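Local coordinates for protein alpha-1,2-Mannosidase (Trichoderma reesei, PDB 1HCU) that probably trims alpha-1,2-linked mannose residues from high-mannose N-glycans, as a calcium-dependent glycoside hydrolase of family 47, at residues Thr25-Asn28 and Ala29-His32; Phe247-Tyr250 and Leu251-Tyr255; Arg403-Asp407 and Ser408-Asp412. All blocks are in the same frame, centred on the assembly; numbering follows the deposited sequence.

How the contacts relate
All three contacts are local, each made along or between helices, and they follow one another in series along the chain. Contact 1 lies within helix 13-33, contact 2 within helix 245-257, and contact 3 at the break between helices 393-405 and 408-425. Contacts 1 and 2 sit on opposite sides of the chain's centre, with their own centres about 34 Å apart; contact 3 is centred about 31 Å from the first and about 24 Å from the second. None touches another, the nearest atoms of contacts 2 and 3 being about 12 Å apart. Contact 2 borders the calcium site, whereas contacts 1 and 3 are structural, in a family whose catalytic domain is an (alpha/alpha)7 barrel.

Contact 1: Thr25-Asn28 and Ala29-His32; sequences TSWN and AYHH
Trp-27, Tyr-30 and His-31 gather their rings on neighbouring turns of one helix into an aromatic cluster. The indole is met by both of the others, at different parts of its bicycle. Its six-membered ring runs up against Tyr-30, where Trp-27 CZ3 lies 3.6 Å from Tyr-30 CD1; the two planes meet at a slant of 50°. The five-membered ring instead takes His-31 CB over one face, a CH-pi contact with the carbon 4.2 Å from the ring centroid. Beyond that methylene the imidazole is displaced sidelong, with little of it above the indole, although their planes differ by only 29°. In both residues CG lies anti to the backbone N (chi1 175° in Trp-27), which turns the indole forward along the helix toward the histidine one turn on.

The segments 25-28 and 29-32 belong to helix 13-33, an alpha-helix of the family 47 catalytic domain, far from the annotated sites. Outside the pair, Trp-27 packs on Ile-73 and Ile-77 of helix 71-80, while Tyr-30 leans on Phe-454 of helix 451-465 and hydrogen-bonds through OH to the carbonyl of His-37.

Backbone bonds of the i to i+4 kind tie the two turns together. Ala-29 N donates to Thr-25 O at 3.0 Å and Tyr-30 N to Ser-26 O at 2.9 Å. The next rung, His-31 N to Trp-27 O, measures 2.6 Å, and His-32 N reaches Asn-28 O at 2.9 Å. Two side-chain hydroxyls likewise reach back to carbonyls four residues earlier, Thr-25 OG1 to Ala-21 O and Ser-26 OG to Ala-22 O; Ser-26 OG also accepts from Trp-453 NE1 of helix 451-465.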
ATOM      1  N   THR A  25      18.989  11.521   1.036  1.00 15.98           N
ATOM      2  CA  THR A  25      19.955  10.683   1.740  1.00 15.00           C
ATOM      3  C   THR A  25      19.766   9.204   1.356  1.00 16.26           C
ATOM      4  O   THR A  25      20.712   8.521   0.932  1.00 14.51           O
ATOM      5  CB  THR A  25      19.783  10.861   3.265  1.00 14.92           C
ATOM      6  OG1 THR A  25      20.016  12.235   3.606  1.00 14.35           O
ATOM      7  CG2 THR A  25      20.743   9.980   4.030  1.00 13.74           C
ATOM      8  N   SER A  26      18.534   8.725   1.501  1.00 15.58           N
ATOM      9  CA  SER A  26      18.179   7.350   1.167  1.00 15.25           C
ATOM     10  C   SER A  26      18.584   7.020  -0.279  1.00 15.95           C
ATOM     11  O   SER A  26      19.146   5.956  -0.549  1.00 14.27           O
ATOM     12  CB  SER A  26      16.672   7.152   1.352  1.00 13.71           C
ATOM     13  OG  SER A  26      16.276   7.534   2.663  1.00 16.55           O
ATOM     14  N   TRP A  27      18.315   7.942  -1.202  1.00 15.66           N
ATOM     15  CA  TRP A  27      18.675   7.716  -2.596  1.00 16.92           C
ATOM     16  C   TRP A  27      20.183   7.634  -2.825  1.00 17.80           C
ATOM     17  O   TRP A  27      20.662   6.694  -3.460  1.00 18.29           O
ATOM     18  CB  TRP A  27      18.094   8.801  -3.501  1.00 18.26           C
ATOM     19  CG  TRP A  27      18.559   8.636  -4.918  1.00 20.43           C
ATOM     20  CD1 TRP A  27      19.539   9.351  -5.555  1.00 18.97           C
ATOM     21  CD2 TRP A  27      18.135   7.627  -5.839  1.00 19.47           C
ATOM     22  NE1 TRP A  27      19.751   8.843  -6.813  1.00 19.44           N
ATOM     23  CE2 TRP A  27      18.904   7.784  -7.014  1.00 20.18           C
ATOM     24  CE3 TRP A  27      17.183   6.601  -5.785  1.00 19.60           C
ATOM     25  CZ2 TRP A  27      18.750   6.951  -8.127  1.00 19.07           C
ATOM     26  CZ3 TRP A  27      17.031   5.770  -6.897  1.00 19.94           C
ATOM     27  CH2 TRP A  27      17.811   5.953  -8.049  1.00 19.15           C
ATOM     28  N   ASN A  28      20.922   8.625  -2.325  1.00 18.08           N
ATOM     29  CA  ASN A  28      22.379   8.653  -2.471  1.00 17.33           C
ATOM     30  C   ASN A  28      22.962   7.314  -2.024  1.00 18.01           C
ATOM     31  O   ASN A  28      23.753   6.686  -2.738  1.00 18.15           O
ATOM     32  CB  ASN A  28      22.996   9.758  -1.605  1.00 18.01           C
ATOM     33  CG  ASN A  28      22.652  11.157  -2.086  1.00 18.63           C
ATOM     34  OD1 ASN A  28      22.911  12.137  -1.389  1.00 21.85           O
ATOM     35  ND2 ASN A  28      22.082  11.261  -3.276  1.00 19.69           N
ATOM     36  N   ALA A  29      22.567   6.887  -0.830  1.00 16.43           N
ATOM     37  CA  ALA A  29      23.053   5.637  -0.287  1.00 15.04           C
ATOM     38  C   ALA A  29      22.660   4.473  -1.197  1.00 15.83           C
ATOM     39  O   ALA A  29      23.492   3.616  -1.506  1.00 15.51           O
ATOM     40  CB  ALA A  29      22.506   5.430   1.114  1.00 11.92           C
ATOM     41  N   TYR A  30      21.404   4.436  -1.631  1.00 15.28           N
ATOM     42  CA  TYR A  30      20.962   3.349  -2.500  1.00 17.27           C
ATOM     43  C   TYR A  30      21.692   3.356  -3.838  1.00 17.36           C
ATOM     44  O   TYR A  30      22.122   2.316  -4.328  1.00 14.61           O
ATOM     45  CB  TYR A  30      19.444   3.419  -2.745  1.00 16.55           C
ATOM     46  CG  TYR A  30      18.989   2.564  -3.910  1.00 16.06           C
ATOM     47  CD1 TYR A  30      18.739   3.128  -5.162  1.00 17.47           C
ATOM     48  CD2 TYR A  30      18.892   1.179  -3.788  1.00 17.46           C
ATOM     49  CE1 TYR A  30      18.411   2.334  -6.266  1.00 17.59           C
ATOM     50  CE2 TYR A  30      18.565   0.374  -4.888  1.00 17.51           C
ATOM     51  CZ  TYR A  30      18.331   0.958  -6.120  1.00 16.63           C
ATOM     52  OH  TYR A  30      18.051   0.171  -7.212  1.00 17.03           O
ATOM     53  N   HIS A  31      21.828   4.540  -4.419  1.00 20.05           N
ATOM     54  CA  HIS A  31      22.491   4.687  -5.708  1.00 23.93           C
ATOM     55  C   HIS A  31      23.946   4.249  -5.660  1.00 25.23           C
ATOM     56  O   HIS A  31      24.445   3.614  -6.587  1.00 24.04           O
ATOM     57  CB  HIS A  31      22.424   6.146  -6.167  1.00 26.64           C
ATOM     58  CG  HIS A  31      23.000   6.377  -7.529  1.00 29.19           C
ATOM     59  ND1 HIS A  31      23.402   7.621  -7.963  1.00 31.52           N
ATOM     60  CD2 HIS A  31      23.226   5.528  -8.559  1.00 31.26           C
ATOM     61  CE1 HIS A  31      23.854   7.528  -9.202  1.00 31.80           C
ATOM     62  NE2 HIS A  31      23.759   6.268  -9.587  1.00 31.10           N
ATOM     63  N   HIS A  32      24.618   4.578  -4.566  1.00 27.14           N
ATOM     64  CA  HIS A  32      26.027   4.253  -4.422  1.00 29.37           C
ATOM     65  C   HIS A  32      26.373   2.832  -3.984  1.00 29.10           C
ATOM     66  O   HIS A  32      27.385   2.287  -4.424  1.00 29.42           O
ATOM     67  CB  HIS A  32      26.686   5.251  -3.466  1.00 33.15           C
ATOM     68  CG  HIS A  32      28.181   5.188  -3.469  1.00 38.43           C
ATOM     69  ND1 HIS A  32      28.882   4.084  -3.032  1.00 39.62           N
ATOM     70  CD2 HIS A  32      29.109   6.083  -3.884  1.00 40.55           C
ATOM     71  CE1 HIS A  32      30.177   4.301  -3.177  1.00 40.49           C
ATOM     72  NE2 HIS A  32      30.342   5.507  -3.692  1.00 41.23           N
TER

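Contact 2: Phe247-Tyr250 and Leu251-Tyr255; sequences FYEY and LIKMY
Phe-247 lays the far end of its ring against both methyls of Leu-251, one turn on. Phe-247 CE2 comes within 3.7 Å of Leu-251 CD1, and Phe-247 CZ within 3.8 Å of Leu-251 CD2; the ring gets there because its CG stands opposite the backbone N, chi1 161°. Tyr-248 touches the same leucine more loosely, CD2 of the leucine lying near the plane of the phenol ring at its edge. The Tyr-248 ring also stacks on Trp-240. The backbone here is slack: Leu-251 N makes weak bonds to both Phe-247 O and Tyr-248 O.

Glu-249 carries the polar part. Its extended chain brings OE1 to 2.7 Å from Lys-253 NZ, a salt bridge that uses the anti lone pair, while OE2 bonds to Thr-485 OG1. The placing of this i to i+4 pair on helix 245-257 is consistent with a second-shell role at the calcium site of a family 47 mannosidase: the nearest atom of the Glu-249 side chain lies about 4 Å from the bound calcium ion, and Thr-485 is a calcium-binding residue. Lys-253 NZ also bonds to Phe-483 O, a buried ammonium thus held by two oxygens. Between the two residues, Lys-253 N donates to Glu-249 O at 3.3 Å.

Tyr-250 gives its carbonyl to Met-254 N at 2.9 Å, and its OH accepts a hydrogen bond from Thr-485 N.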
ATOM      1  N   PHE A 247      -7.650  -5.681  -1.577  1.00 11.11           N
ATOM      2  CA  PHE A 247      -8.823  -6.050  -2.377  1.00  9.78           C
ATOM      3  C   PHE A 247      -9.960  -5.044  -2.158  1.00  9.58           C
ATOM      4  O   PHE A 247     -10.530  -4.524  -3.117  1.00  8.57           O
ATOM      5  CB  PHE A 247      -9.327  -7.452  -2.020  1.00 11.21           C
ATOM      6  CG  PHE A 247     -10.747  -7.698  -2.449  1.00 10.94           C
ATOM      7  CD1 PHE A 247     -11.777  -7.686  -1.520  1.00  9.93           C
ATOM      8  CD2 PHE A 247     -11.059  -7.836  -3.797  1.00 10.02           C
ATOM      9  CE1 PHE A 247     -13.112  -7.798  -1.927  1.00 11.88           C
ATOM     10  CE2 PHE A 247     -12.383  -7.948  -4.216  1.00 11.80           C
ATOM     11  CZ  PHE A 247     -13.413  -7.926  -3.280  1.00 12.18           C
ATOM     12  N   TYR A 248     -10.292  -4.794  -0.891  1.00  9.51           N
ATOM     13  CA  TYR A 248     -11.334  -3.833  -0.538  1.00 10.33           C
ATOM     14  C   TYR A 248     -10.912  -2.446  -1.010  1.00 11.33           C
ATOM     15  O   TYR A 248     -11.738  -1.671  -1.496  1.00 11.91           O
ATOM     16  CB  TYR A 248     -11.556  -3.802   0.981  1.00  9.25           C
ATOM     17  CG  TYR A 248     -12.185  -5.064   1.525  1.00 10.26           C
ATOM     18  CD1 TYR A 248     -11.663  -5.700   2.650  1.00 10.97           C
ATOM     19  CD2 TYR A 248     -13.284  -5.636   0.895  1.00 10.85           C
ATOM     20  CE1 TYR A 248     -12.218  -6.880   3.127  1.00  9.92           C
ATOM     21  CE2 TYR A 248     -13.847  -6.810   1.361  1.00  8.88           C
ATOM     22  CZ  TYR A 248     -13.308  -7.429   2.473  1.00 10.42           C
ATOM     23  OH  TYR A 248     -13.856  -8.609   2.917  1.00 10.99           O
ATOM     24  N   GLU A 249      -9.620  -2.152  -0.870  1.00  9.37           N
ATOM     25  CA  GLU A 249      -9.055  -0.864  -1.277  1.00  9.00           C
ATOM     26  C   GLU A 249      -9.307  -0.561  -2.758  1.00 10.01           C
ATOM     27  O   GLU A 249      -9.791   0.520  -3.103  1.00 10.59           O
ATOM     28  CB  GLU A 249      -7.534  -0.843  -1.001  1.00  8.20           C
ATOM     29  CG  GLU A 249      -6.799   0.476  -1.312  1.00 12.97           C
ATOM     30  CD  GLU A 249      -5.269   0.359  -1.162  1.00 15.47           C
ATOM     31  OE1 GLU A 249      -4.542   1.316  -1.532  1.00 16.47           O
ATOM     32  OE2 GLU A 249      -4.794  -0.689  -0.674  1.00 15.90           O
ATOM     33  N   TYR A 250      -8.971  -1.506  -3.632  1.00  9.49           N
ATOM     34  CA  TYR A 250      -9.135  -1.290  -5.067  1.00 11.38           C
ATOM     35  C   TYR A 250     -10.582  -1.221  -5.536  1.00 10.82           C
ATOM     36  O   TYR A 250     -10.866  -0.698  -6.611  1.00 12.02           O
ATOM     37  CB  TYR A 250      -8.375  -2.358  -5.870  1.00 13.58           C
ATOM     38  CG  TYR A 250      -6.906  -2.035  -6.108  1.00 16.43           C
ATOM     39  CD1 TYR A 250      -6.112  -2.848  -6.929  1.00 19.58           C
ATOM     40  CD2 TYR A 250      -6.300  -0.946  -5.487  1.00 19.30           C
ATOM     41  CE1 TYR A 250      -4.746  -2.584  -7.114  1.00 19.49           C
ATOM     42  CE2 TYR A 250      -4.933  -0.674  -5.668  1.00 20.46           C
ATOM     43  CZ  TYR A 250      -4.165  -1.495  -6.473  1.00 18.02           C
ATOM     44  OH  TYR A 250      -2.820  -1.242  -6.592  1.00 13.65           O
ATOM     45  N   LEU A 251     -11.496  -1.740  -4.727  1.00  9.66           N
ATOM     46  CA  LEU A 251     -12.906  -1.708  -5.069  1.00  9.75           C
ATOM     47  C   LEU A 251     -13.382  -0.263  -5.225  1.00 11.17           C
ATOM     48  O   LEU A 251     -13.973   0.103  -6.246  1.00 10.38           O
ATOM     49  CB  LEU A 251     -13.714  -2.404  -3.981  1.00  9.69           C
ATOM     50  CG  LEU A 251     -14.458  -3.709  -4.286  1.00  9.73           C
ATOM     51  CD1 LEU A 251     -13.723  -4.601  -5.246  1.00  8.98           C
ATOM     52  CD2 LEU A 251     -14.677  -4.408  -2.963  1.00  7.27           C
ATOM     53  N   ILE A 252     -13.116   0.562  -4.217  1.00 10.99           N
ATOM     54  CA  ILE A 252     -13.529   1.958  -4.272  1.00 10.60           C
ATOM     55  C   ILE A 252     -12.604   2.762  -5.191  1.00 11.12           C
ATOM     56  O   ILE A 252     -13.033   3.739  -5.809  1.00 11.10           O
ATOM     57  CB  ILE A 252     -13.538   2.593  -2.858  1.00 10.27           C
ATOM     58  CG1 ILE A 252     -14.148   3.998  -2.902  1.00  8.92           C
ATOM     59  CG2 ILE A 252     -12.129   2.640  -2.307  1.00  9.38           C
ATOM     60  CD1 ILE A 252     -15.606   4.030  -3.304  1.00  7.59           C
ATOM     61  N   LYS A 253     -11.343   2.350  -5.299  1.00 10.37           N
ATOM     62  CA  LYS A 253     -10.416   3.080  -6.157  1.00 12.27           C
ATOM     63  C   LYS A 253     -10.744   2.935  -7.640  1.00 12.02           C
ATOM     64  O   LYS A 253     -10.472   3.840  -8.430  1.00 15.49           O
ATOM     65  CB  LYS A 253      -8.969   2.671  -5.865  1.00 10.97           C
ATOM     66  CG  LYS A 253      -8.454   3.270  -4.557  1.00 12.20           C
ATOM     67  CD  LYS A 253      -6.959   3.063  -4.362  1.00 11.09           C
ATOM     68  CE  LYS A 253      -6.471   3.761  -3.097  1.00 10.59           C
ATOM     69  NZ  LYS A 253      -4.995   3.585  -2.905  1.00 11.00           N
ATOM     70  N   MET A 254     -11.340   1.806  -8.010  1.00 10.79           N
ATOM     71  CA  MET A 254     -11.739   1.566  -9.391  1.00  8.42           C
ATOM     72  C   MET A 254     -12.908   2.491  -9.698  1.00  8.82           C
ATOM     73  O   MET A 254     -13.080   2.941 -10.835  1.00  8.77           O
ATOM     74  CB  MET A 254     -12.176   0.106  -9.591  1.00  8.23           C
ATOM     75  CG  MET A 254     -11.037  -0.900  -9.656  1.00  8.66           C
ATOM     76  SD  MET A 254      -9.700  -0.337 -10.762  1.00 14.99           S
ATOM     77  CE  MET A 254     -10.427  -0.617 -12.358  1.00 13.50           C
ATOM     78  N   TYR A 255     -13.710   2.782  -8.676  1.00  9.38           N
ATOM     79  CA  TYR A 255     -14.859   3.669  -8.850  1.00 10.44           C
ATOM     80  C   TYR A 255     -14.386   5.086  -9.139  1.00 11.21           C
ATOM     81  O   TYR A 255     -15.068   5.846  -9.827  1.00 11.68           O
ATOM     82  CB  TYR A 255     -15.736   3.666  -7.598  1.00  9.42           C
ATOM     83  CG  TYR A 255     -16.948   4.568  -7.685  1.00  9.76           C
ATOM     84  CD1 TYR A 255     -18.011   4.279  -8.548  1.00  9.41           C
ATOM     85  CD2 TYR A 255     -17.049   5.696  -6.876  1.00 10.64           C
ATOM     86  CE1 TYR A 255     -19.149   5.096  -8.592  1.00  7.23           C
ATOM     87  CE2 TYR A 255     -18.175   6.514  -6.910  1.00 11.41           C
ATOM     88  CZ  TYR A 255     -19.218   6.212  -7.763  1.00 11.53           C
ATOM     89  OH  TYR A 255     -20.325   7.039  -7.764  1.00 16.05           O
TER

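Contact 3: Arg403-Asp407 and Ser408-Asp412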
ATOM      1  N   ARG A 403      -6.184  15.852   4.187  1.00 12.34           N
ATOM      2  CA  ARG A 403      -6.765  16.276   2.908  1.00 12.63           C
ATOM      3  C   ARG A 403      -8.275  16.436   2.962  1.00 11.75           C
ATOM      4  O   ARG A 403      -8.841  17.221   2.200  1.00 11.67           O
ATOM      5  CB  ARG A 403      -6.417  15.285   1.788  1.00 12.02           C
ATOM      6  CG  ARG A 403      -4.927  15.155   1.477  1.00 15.48           C
ATOM      7  CD  ARG A 403      -4.309  16.489   1.083  1.00 12.71           C
ATOM      8  NE  ARG A 403      -5.139  17.173   0.102  1.00 12.79           N
ATOM      9  CZ  ARG A 403      -4.923  18.409  -0.341  1.00 13.01           C
ATOM     10  NH1 ARG A 403      -3.893  19.115   0.099  1.00 11.30           N
ATOM     11  NH2 ARG A 403      -5.760  18.945  -1.213  1.00 12.69           N
ATOM     12  N   VAL A 404      -8.935  15.682   3.843  1.00 12.02           N
ATOM     13  CA  VAL A 404     -10.388  15.793   3.950  1.00 11.69           C
ATOM     14  C   VAL A 404     -10.850  16.822   4.985  1.00 13.20           C
ATOM     15  O   VAL A 404     -11.952  17.346   4.861  1.00 15.67           O
ATOM     16  CB  VAL A 404     -11.063  14.420   4.263  1.00 11.28           C
ATOM     17  CG1 VAL A 404     -10.955  14.076   5.744  1.00 10.93           C
ATOM     18  CG2 VAL A 404     -12.516  14.455   3.829  1.00  8.10           C
ATOM     19  N   THR A 405     -10.028  17.122   5.994  1.00 13.45           N
ATOM     20  CA  THR A 405     -10.430  18.102   7.015  1.00 13.31           C
ATOM     21  C   THR A 405      -9.784  19.484   6.884  1.00 15.19           C
ATOM     22  O   THR A 405     -10.409  20.504   7.186  1.00 14.56           O
ATOM     23  CB  THR A 405     -10.112  17.636   8.459  1.00 12.14           C
ATOM     24  OG1 THR A 405      -8.690  17.565   8.634  1.00 13.20           O
ATOM     25  CG2 THR A 405     -10.735  16.290   8.756  1.00 12.79           C
ATOM     26  N   GLY A 406      -8.527  19.519   6.456  1.00 15.99           N
ATOM     27  CA  GLY A 406      -7.836  20.790   6.350  1.00 15.56           C
ATOM     28  C   GLY A 406      -7.355  21.218   7.728  1.00 17.36           C
ATOM     29  O   GLY A 406      -6.916  22.349   7.919  1.00 19.89           O
ATOM     30  N   ASP A 407      -7.431  20.306   8.691  1.00 16.19           N
ATOM     31  CA  ASP A 407      -7.007  20.587  10.054  1.00 16.52           C
ATOM     32  C   ASP A 407      -5.499  20.347  10.213  1.00 16.83           C
ATOM     33  O   ASP A 407      -5.027  19.214  10.080  1.00 17.01           O
ATOM     34  CB  ASP A 407      -7.783  19.693  11.016  1.00 16.74           C
ATOM     35  CG  ASP A 407      -7.554  20.054  12.462  1.00 19.66           C
ATOM     36  OD1 ASP A 407      -6.569  20.768  12.755  1.00 20.34           O
ATOM     37  OD2 ASP A 407      -8.358  19.612  13.311  1.00 22.91           O
ATOM     38  N   SER A 408      -4.753  21.410  10.508  1.00 15.74           N
ATOM     39  CA  SER A 408      -3.299  21.327  10.663  1.00 15.70           C
ATOM     40  C   SER A 408      -2.881  20.329  11.730  1.00 15.59           C
ATOM     41  O   SER A 408      -1.724  19.902  11.785  1.00 15.00           O
ATOM     42  CB  SER A 408      -2.707  22.708  10.994  1.00 16.34           C
ATOM     43  OG  SER A 408      -3.145  23.188  12.254  1.00 16.83           O
ATOM     44  N   LYS A 409      -3.831  19.963  12.577  1.00 15.52           N
ATOM     45  CA  LYS A 409      -3.574  19.003  13.639  1.00 16.00           C
ATOM     46  C   LYS A 409      -3.036  17.708  13.032  1.00 14.45           C
ATOM     47  O   LYS A 409      -2.151  17.066  13.596  1.00 12.39           O
ATOM     48  CB  LYS A 409      -4.871  18.712  14.391  1.00 19.24           C
ATOM     49  CG  LYS A 409      -4.700  18.534  15.892  1.00 26.14           C
ATOM     50  CD  LYS A 409      -3.754  17.404  16.219  1.00 28.59           C
ATOM     51  CE  LYS A 409      -2.847  17.784  17.384  1.00 31.12           C
ATOM     52  NZ  LYS A 409      -2.071  19.036  17.106  1.00 33.81           N
ATOM     53  N   TRP A 410      -3.574  17.330  11.878  1.00 13.93           N
ATOM     54  CA  TRP A 410      -3.157  16.095  11.225  1.00 14.23           C
ATOM     55  C   TRP A 410      -1.728  16.178  10.737  1.00 14.25           C
ATOM     56  O   TRP A 410      -0.983  15.201  10.807  1.00 11.83           O
ATOM     57  CB  TRP A 410      -4.110  15.752  10.071  1.00 12.59           C
ATOM     58  CG  TRP A 410      -5.507  15.492  10.561  1.00 12.54           C
ATOM     59  CD1 TRP A 410      -6.568  16.345  10.498  1.00 11.89           C
ATOM     60  CD2 TRP A 410      -5.971  14.328  11.266  1.00 11.36           C
ATOM     61  NE1 TRP A 410      -7.661  15.793  11.118  1.00 12.47           N
ATOM     62  CE2 TRP A 410      -7.324  14.556  11.599  1.00  9.99           C
ATOM     63  CE3 TRP A 410      -5.373  13.116  11.650  1.00 11.12           C
ATOM     64  CZ2 TRP A 410      -8.095  13.619  12.300  1.00 12.44           C
ATOM     65  CZ3 TRP A 410      -6.141  12.183  12.346  1.00 10.62           C
ATOM     66  CH2 TRP A 410      -7.487  12.442  12.662  1.00 10.54           C
ATOM     67  N   GLN A 411      -1.339  17.349  10.249  1.00 14.74           N
ATOM     68  CA  GLN A 411       0.027  17.523   9.801  1.00 15.00           C
ATOM     69  C   GLN A 411       0.952  17.360  10.996  1.00 14.40           C
ATOM     70  O   GLN A 411       2.033  16.793  10.870  1.00 15.12           O
ATOM     71  CB  GLN A 411       0.213  18.901   9.193  1.00 14.90           C
ATOM     72  CG  GLN A 411      -0.598  19.111   7.954  1.00 17.51           C
ATOM     73  CD  GLN A 411      -0.403  20.488   7.396  1.00 17.92           C
ATOM     74  OE1 GLN A 411      -0.700  21.478   8.062  1.00 20.97           O
ATOM     75  NE2 GLN A 411       0.106  20.568   6.175  1.00 17.82           N
ATOM     76  N   ASP A 412       0.526  17.847  12.159  1.00 14.32           N
ATOM     77  CA  ASP A 412       1.352  17.736  13.363  1.00 16.85           C
ATOM     78  C   ASP A 412       1.538  16.272  13.754  1.00 15.80           C
ATOM     79  O   ASP A 412       2.633  15.858  14.132  1.00 17.05           O
ATOM     80  CB  ASP A 412       0.729  18.517  14.529  1.00 16.53           C
ATOM     81  CG  ASP A 412       0.723  20.023  14.293  1.00 20.48           C
ATOM     82  OD1 ASP A 412      -0.097  20.719  14.929  1.00 23.69           O
ATOM     83  OD2 ASP A 412       1.537  20.517  13.483  1.00 20.95           O
TER
HETATM   84  O   HOH W   1     -10.319  16.906  12.523  1.00 29.71           O
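Thr-405 OG1 lies against Trp-410, 3.1 Å from CD1, without hydrogen-bonding to the indole NE1 beside it. The hydroxyl oxygen is used elsewhere: it accepts from Asp-407 N at 3.0 Å, an ST turn, and also bonds to Ala-401 O. With chi1 66°, Thr-405 OG1 sits between the backbone N and the carbonyl carbon, facing the chain as it leaves the helix at Gly-406, whose phi is positive. Asp-407 then N-caps the next helix: its OD1 takes Lys-409 N at 2.9 Å, from above the carboxylate plane, and its carbonyl takes Trp-410 N at 3.0 Å. A water accepts from Trp-410 NE1 and makes a weak bond to Asp-407 OD2. An alanine in place of Asp-407 would take away the carboxylate and is likely to leave Lys-409 N without its cap, fraying the first turn. Lys-409 NZ forms a salt bridge with Asp-412 OD1 at 3.4 Å. The turn joins helices 393-405 and 408-425, with Trp-410 folded back onto Leu-398 and Ala-401 of the former and, like Thr-405, resting on Ile-333 of helix 326-344.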